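Local coordinates for protein branched-chain phosphotransacylase (Enterococcus faecalis, PDB 1YCO) that probably transfers branched-chain acyl groups between coenzyme A and phosphate, at residues K97-H102 with A120-P125; P149-L154 with I215-T220. One frame throughout, in Å; residues are numbered along the deposited sequence.

In the fold
Both contacts reach the same mixed sheet, and their centres lie about 14 Å apart. Contact 1 is the more open: loop 120-125, which follows strand 113-117, returns to the start of strand 101-107 and grips it through one hydrogen bond from an asparagine amide, a bridging water and a bent methionine. Contact 2 is buried and joins the neighbouring parallel strands 150-154 and 215-217 by a ladder of backbone bonds flanked by branched aliphatic chains. Helix 127-143 touches side chains of both. The two contacts also meet directly, where Pro125 CD packs 3.3 Å from Pro219 O. Of the two, contact 1 mixes polar and apolar side-chain bonds, whereas the side chains of contact 2 meet by aliphatic packing.

Contact 1 (K97-H102 with A120-P125); sequences KPILSH and AMNIAP
Asn122 holds the backbone of Leu100 through its side-chain amide: ND2 donates to Leu100 O at 3.1 Å with an N-H...O angle of 162°. The donor comes in on a lone pair of the carbonyl, and the oxygen lies near the plane of the Asn122 amide. Ile99 crosses the Asn122 side chain at a slant, its CD1 3.6 Å from Asn122 ND2. Leu100 O also accepts a bond from a water at 3.2 Å, and the same water donates weakly to Asn122 OD1. Next to this polar cluster lies Met121. Its CG rests 3.7 Å from Ser101 C, and bends at chi2 (-64°) and chi3 (-74°) curl the chain so that CE meets Leu100 CB at 3.7 Å. A long unbranched thioether suits this turn, since it can follow the strand backbone and still reach the leucine obliquely. Farther along, Ala120 CB lies 4.0 Å from His102 CG; a small methyl fits close to the strand here. Ser101 points away overall, and its OG accepts a bond from Asn136 ND2 of helix 127-143, which also bonds Ile99 O. Asn122 ND2 also bonds Asp118 OD1, its strongest polar partner, just before the loop, while Asp118 OD2 receives His102 N. The contact extends the beta hairpin of strands 101-107 and 113-117 past its paired part, side chains holding the loop to the first strand. The two ND2 bonds orient the Asn122 amide, the water being a weak addition, and the carboxylate's negative charge would be expected to strengthen the bond from ND2 to Asp118.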
loop_
_atom_site.group_PDB
_atom_site.type_symbol
_atom_site.label_atom_id
_atom_site.label_comp_id
_atom_site.label_asym_id
_atom_site.label_seq_id
_atom_site.Cartn_x
_atom_site.Cartn_y
_atom_site.Cartn_z
ATOM N N LYS A 97 -5.374 -26.170 9.567
ATOM C CA LYS A 97 -5.101 -25.025 10.435
ATOM C C LYS A 97 -6.427 -24.315 10.621
ATOM O O LYS A 97 -7.258 -24.310 9.711
ATOM C CB LYS A 97 -4.094 -24.070 9.787
ATOM C CG LYS A 97 -2.692 -24.619 9.697
ATOM C CD LYS A 97 -2.172 -24.915 11.073
ATOM C CE LYS A 97 -0.767 -25.441 11.034
ATOM N NZ LYS A 97 -0.297 -25.679 12.441
ATOM N N PRO A 98 -6.644 -23.710 11.798
ATOM C CA PRO A 98 -7.887 -22.990 12.105
ATOM C C PRO A 98 -8.450 -22.228 10.902
ATOM O O PRO A 98 -9.654 -22.275 10.630
ATOM C CB PRO A 98 -7.470 -22.063 13.243
ATOM C CG PRO A 98 -6.484 -22.899 13.984
ATOM C CD PRO A 98 -5.663 -23.552 12.888
ATOM N N ILE A 99 -7.577 -21.534 10.178
ATOM C CA ILE A 99 -8.003 -20.775 9.003
ATOM C C ILE A 99 -6.929 -20.756 7.914
ATOM O O ILE A 99 -5.763 -21.040 8.175
ATOM C CB ILE A 99 -8.308 -19.304 9.346
ATOM C CG1 ILE A 99 -7.003 -18.532 9.484
ATOM C CG2 ILE A 99 -9.108 -19.201 10.642
ATOM C CD1 ILE A 99 -6.939 -17.300 8.608
ATOM N N LEU A 100 -7.336 -20.420 6.695
ATOM C CA LEU A 100 -6.405 -20.318 5.583
ATOM C C LEU A 100 -6.009 -18.846 5.453
ATOM O O LEU A 100 -6.804 -17.951 5.736
ATOM C CB LEU A 100 -7.061 -20.777 4.273
ATOM C CG LEU A 100 -7.481 -22.252 4.120
ATOM C CD1 LEU A 100 -8.180 -22.453 2.778
ATOM C CD2 LEU A 100 -6.259 -23.156 4.223
ATOM N N SER A 101 -4.780 -18.604 5.027
ATOM C CA SER A 101 -4.305 -17.253 4.848
ATOM C C SER A 101 -3.339 -17.246 3.672
ATOM O O SER A 101 -2.984 -18.296 3.143
ATOM C CB SER A 101 -3.584 -16.752 6.117
ATOM O OG SER A 101 -2.393 -17.487 6.395
ATOM N N HIS A 102 -2.924 -16.062 3.251
ATOM C CA HIS A 102 -1.968 -15.989 2.176
ATOM C C HIS A 102 -0.752 -15.322 2.769
ATOM O O HIS A 102 -0.854 -14.372 3.554
ATOM C CB HIS A 102 -2.511 -15.189 0.999
ATOM C CG HIS A 102 -1.563 -15.102 -0.159
ATOM N ND1 HIS A 102 -0.435 -14.310 -0.137
ATOM C CD2 HIS A 102 -1.566 -15.723 -1.363
ATOM C CE1 HIS A 102 0.218 -14.447 -1.279
ATOM N NE2 HIS A 102 -0.446 -15.299 -2.039
ATOM N N ALA A 120 -4.787 -11.490 -0.063
ATOM C CA ALA A 120 -5.575 -12.285 -1.012
ATOM C C ALA A 120 -6.718 -13.110 -0.410
ATOM O O ALA A 120 -7.735 -13.330 -1.072
ATOM C CB ALA A 120 -4.655 -13.219 -1.803
ATOM N N MET A 121 -6.566 -13.563 0.831
ATOM C CA MET A 121 -7.591 -14.395 1.461
ATOM C C MET A 121 -8.606 -13.685 2.364
ATOM O O MET A 121 -9.787 -13.586 2.031
ATOM C CB MET A 121 -6.942 -15.527 2.271
ATOM C CG MET A 121 -6.238 -16.614 1.460
ATOM S SD MET A 121 -7.335 -17.587 0.361
ATOM C CE MET A 121 -8.179 -18.612 1.549
ATOM N N ASN A 122 -8.151 -13.207 3.516
ATOM C CA ASN A 122 -9.035 -12.553 4.464
ATOM C C ASN A 122 -9.197 -11.064 4.210
ATOM O O ASN A 122 -8.286 -10.283 4.441
ATOM C CB ASN A 122 -8.514 -12.837 5.874
ATOM C CG ASN A 122 -8.395 -14.341 6.148
ATOM O OD1 ASN A 122 -9.378 -15.000 6.486
ATOM N ND2 ASN A 122 -7.197 -14.890 5.962
ATOM N N ILE A 123 -10.381 -10.677 3.747
ATOM C CA ILE A 123 -10.675 -9.287 3.426
ATOM C C ILE A 123 -10.390 -8.244 4.496
ATOM O O ILE A 123 -9.637 -7.296 4.267
ATOM C CB ILE A 123 -12.129 -9.122 3.008
ATOM C CG1 ILE A 123 -12.412 -10.009 1.796
ATOM C CG2 ILE A 123 -12.411 -7.629 2.673
ATOM C CD1 ILE A 123 -13.888 -10.064 1.416
ATOM N N ALA A 124 -11.006 -8.408 5.656
ATOM C CA ALA A 124 -10.834 -7.448 6.738
ATOM C C ALA A 124 -10.894 -8.182 8.070
ATOM O O ALA A 124 -11.820 -8.006 8.853
ATOM C CB ALA A 124 -11.929 -6.391 6.663
ATOM N N PRO A 125 -9.876 -9.007 8.344
ATOM C CA PRO A 125 -9.738 -9.815 9.559
ATOM C C PRO A 125 -10.138 -9.153 10.881
ATOM O O PRO A 125 -9.844 -7.977 11.122
ATOM C CB PRO A 125 -8.262 -10.196 9.546
ATOM C CG PRO A 125 -7.933 -10.244 8.089
ATOM C CD PRO A 125 -8.626 -9.028 7.559
HETATM O O HOH W 1 -9.901 -17.889 4.907
#

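Contact 2 (P149-L154 with I215-T220); sequences PKIALL and ILVVPT
The peptide units of Ala152 and Ile215, flat groups joined by Ala152 N to Ile215 O (3.1 Å), carry aliphatic chains on both faces of their sheet. Ile151, Leu153, Ile215 and Val217 occupy one face, Ala152 and Leu216 the other. Strand 184-189 continues the sheet beyond 150-154, and strand 113-117 lies beyond 215-217. Three more backbone bonds join the pair: Ile215 N to Lys150 O (2.9 Å), Val217 N to Ala152 O and Leu154 N to Val217 O. On the four-residue face, Ile151 and Ile215 lie side by side and point the same way, with CG1 of Ile151 4.0 Å from CD1 of Ile215. Ile151 CG2 reaches diagonally to Val217 CG2 at 3.6 Å, helped by a Val217 chi1 of -177° that sets CG1 anti to the backbone N and CG2 beside it. Leu153 runs alongside Val217, its CD2 3.8 Å from Val217 CB. Beta-branched residues suit extended strands and here fill the layer under helix 127-143, whose Leu130, Val134, Ala137 and Ala141 cover Ile151, Ile215 and Val217; helix 165-177 covers Leu153. On the reverse face Ala152 CB is 4.3 Å from Leu216 CD2, a small residue beside a large one. Leu154, which buries the most area here, sets CB 3.5 Å from Val217 O and crosses Val218, its CD1 against CG1. Past the ladder Pro219 CG lies 3.5 Å from Leu154 O, and Thr220 takes the N-cap position of helix 221-234. Parallel neighbours with helices packed on the sheet mark an alpha/beta domain, consistent with the phosphotransacylase fold.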
loop_
_atom_site.group_PDB
_atom_site.type_symbol
_atom_site.label_atom_id
_atom_site.label_comp_id
_atom_site.label_asym_id
_atom_site.label_seq_id
_atom_site.Cartn_x
_atom_site.Cartn_y
_atom_site.Cartn_z
ATOM N N PRO A 149 10.961 -14.859 15.134
ATOM C CA PRO A 149 10.596 -13.804 14.181
ATOM C C PRO A 149 9.904 -12.564 14.744
ATOM O O PRO A 149 9.061 -12.656 15.636
ATOM C CB PRO A 149 9.700 -14.540 13.194
ATOM C CG PRO A 149 9.028 -15.553 14.066
ATOM C CD PRO A 149 10.193 -16.086 14.863
ATOM N N LYS A 150 10.265 -11.405 14.209
ATOM C CA LYS A 150 9.645 -10.164 14.625
ATOM C C LYS A 150 8.427 -9.952 13.733
ATOM O O LYS A 150 8.519 -9.966 12.498
ATOM C CB LYS A 150 10.634 -8.997 14.514
ATOM C CG LYS A 150 11.832 -9.167 15.447
ATOM C CD LYS A 150 12.705 -7.944 15.541
ATOM C CE LYS A 150 13.960 -8.247 16.374
ATOM N NZ LYS A 150 14.669 -7.013 16.857
ATOM N N ILE A 151 7.280 -9.781 14.383
ATOM C CA ILE A 151 6.006 -9.603 13.703
ATOM C C ILE A 151 5.405 -8.246 14.024
ATOM O O ILE A 151 4.942 -7.979 15.138
ATOM C CB ILE A 151 5.031 -10.725 14.104
ATOM C CG1 ILE A 151 5.738 -12.078 13.883
ATOM C CG2 ILE A 151 3.751 -10.636 13.289
ATOM C CD1 ILE A 151 4.942 -13.293 14.318
ATOM N N ALA A 152 5.428 -7.396 13.012
ATOM C CA ALA A 152 4.916 -6.057 13.104
ATOM C C ALA A 152 3.485 -5.960 12.596
ATOM O O ALA A 152 3.170 -6.377 11.474
ATOM C CB ALA A 152 5.818 -5.108 12.313
ATOM N N LEU A 153 2.626 -5.413 13.449
ATOM C CA LEU A 153 1.224 -5.202 13.126
ATOM C C LEU A 153 1.151 -3.779 12.591
ATOM O O LEU A 153 1.205 -2.808 13.345
ATOM C CB LEU A 153 0.377 -5.354 14.386
ATOM C CG LEU A 153 0.632 -6.695 15.078
ATOM C CD1 LEU A 153 -0.243 -6.818 16.322
ATOM C CD2 LEU A 153 0.321 -7.829 14.094
ATOM N N LEU A 154 1.040 -3.673 11.275
ATOM C CA LEU A 154 1.002 -2.390 10.584
ATOM C C LEU A 154 -0.238 -1.544 10.728
ATOM O O LEU A 154 -1.357 -2.045 10.694
ATOM C CB LEU A 154 1.242 -2.600 9.098
ATOM C CG LEU A 154 2.649 -2.932 8.640
ATOM C CD1 LEU A 154 2.621 -3.053 7.118
ATOM C CD2 LEU A 154 3.614 -1.822 9.059
ATOM N N ILE A 215 8.266 -10.236 9.599
ATOM C CA ILE A 215 6.962 -10.455 9.028
ATOM C C ILE A 215 6.136 -9.199 9.208
ATOM O O ILE A 215 6.093 -8.606 10.292
ATOM C CB ILE A 215 6.218 -11.597 9.740
ATOM C CG1 ILE A 215 7.022 -12.889 9.636
ATOM C CG2 ILE A 215 4.809 -11.755 9.143
ATOM C CD1 ILE A 215 6.434 -14.038 10.409
ATOM N N LEU A 216 5.465 -8.795 8.143
ATOM C CA LEU A 216 4.614 -7.626 8.220
ATOM C C LEU A 216 3.193 -8.163 8.121
ATOM O O LEU A 216 2.915 -9.020 7.296
ATOM C CB LEU A 216 4.908 -6.676 7.062
ATOM C CG LEU A 216 6.336 -6.136 6.881
ATOM C CD1 LEU A 216 6.393 -5.234 5.644
ATOM C CD2 LEU A 216 6.768 -5.360 8.122
ATOM N N VAL A 217 2.321 -7.682 8.999
ATOM C CA VAL A 217 0.916 -8.072 9.021
ATOM C C VAL A 217 0.045 -6.821 8.786
ATOM O O VAL A 217 0.066 -5.866 9.573
ATOM C CB VAL A 217 0.521 -8.714 10.381
ATOM C CG1 VAL A 217 -0.930 -9.186 10.349
ATOM C CG2 VAL A 217 1.433 -9.872 10.691
ATOM N N VAL A 218 -0.709 -6.838 7.688
ATOM C CA VAL A 218 -1.587 -5.735 7.310
ATOM C C VAL A 218 -2.985 -5.919 7.878
ATOM O O VAL A 218 -3.356 -7.009 8.282
ATOM C CB VAL A 218 -1.697 -5.608 5.785
ATOM C CG1 VAL A 218 -0.321 -5.300 5.198
ATOM C CG2 VAL A 218 -2.256 -6.901 5.207
ATOM N N PRO A 219 -3.782 -4.838 7.907
ATOM C CA PRO A 219 -5.157 -4.872 8.434
ATOM C C PRO A 219 -6.173 -5.413 7.437
ATOM O O PRO A 219 -7.139 -6.073 7.814
ATOM C CB PRO A 219 -5.463 -3.397 8.738
ATOM C CG PRO A 219 -4.157 -2.699 8.683
ATOM C CD PRO A 219 -3.368 -3.446 7.647
ATOM N N THR A 220 -5.946 -5.116 6.163
ATOM C CA THR A 220 -6.880 -5.509 5.131
ATOM C C THR A 220 -6.190 -5.921 3.835
ATOM O O THR A 220 -5.033 -5.567 3.587
ATOM C CB THR A 220 -7.836 -4.341 4.820
ATOM O OG1 THR A 220 -7.100 -3.266 4.221
ATOM C CG2 THR A 220 -8.489 -3.834 6.097
#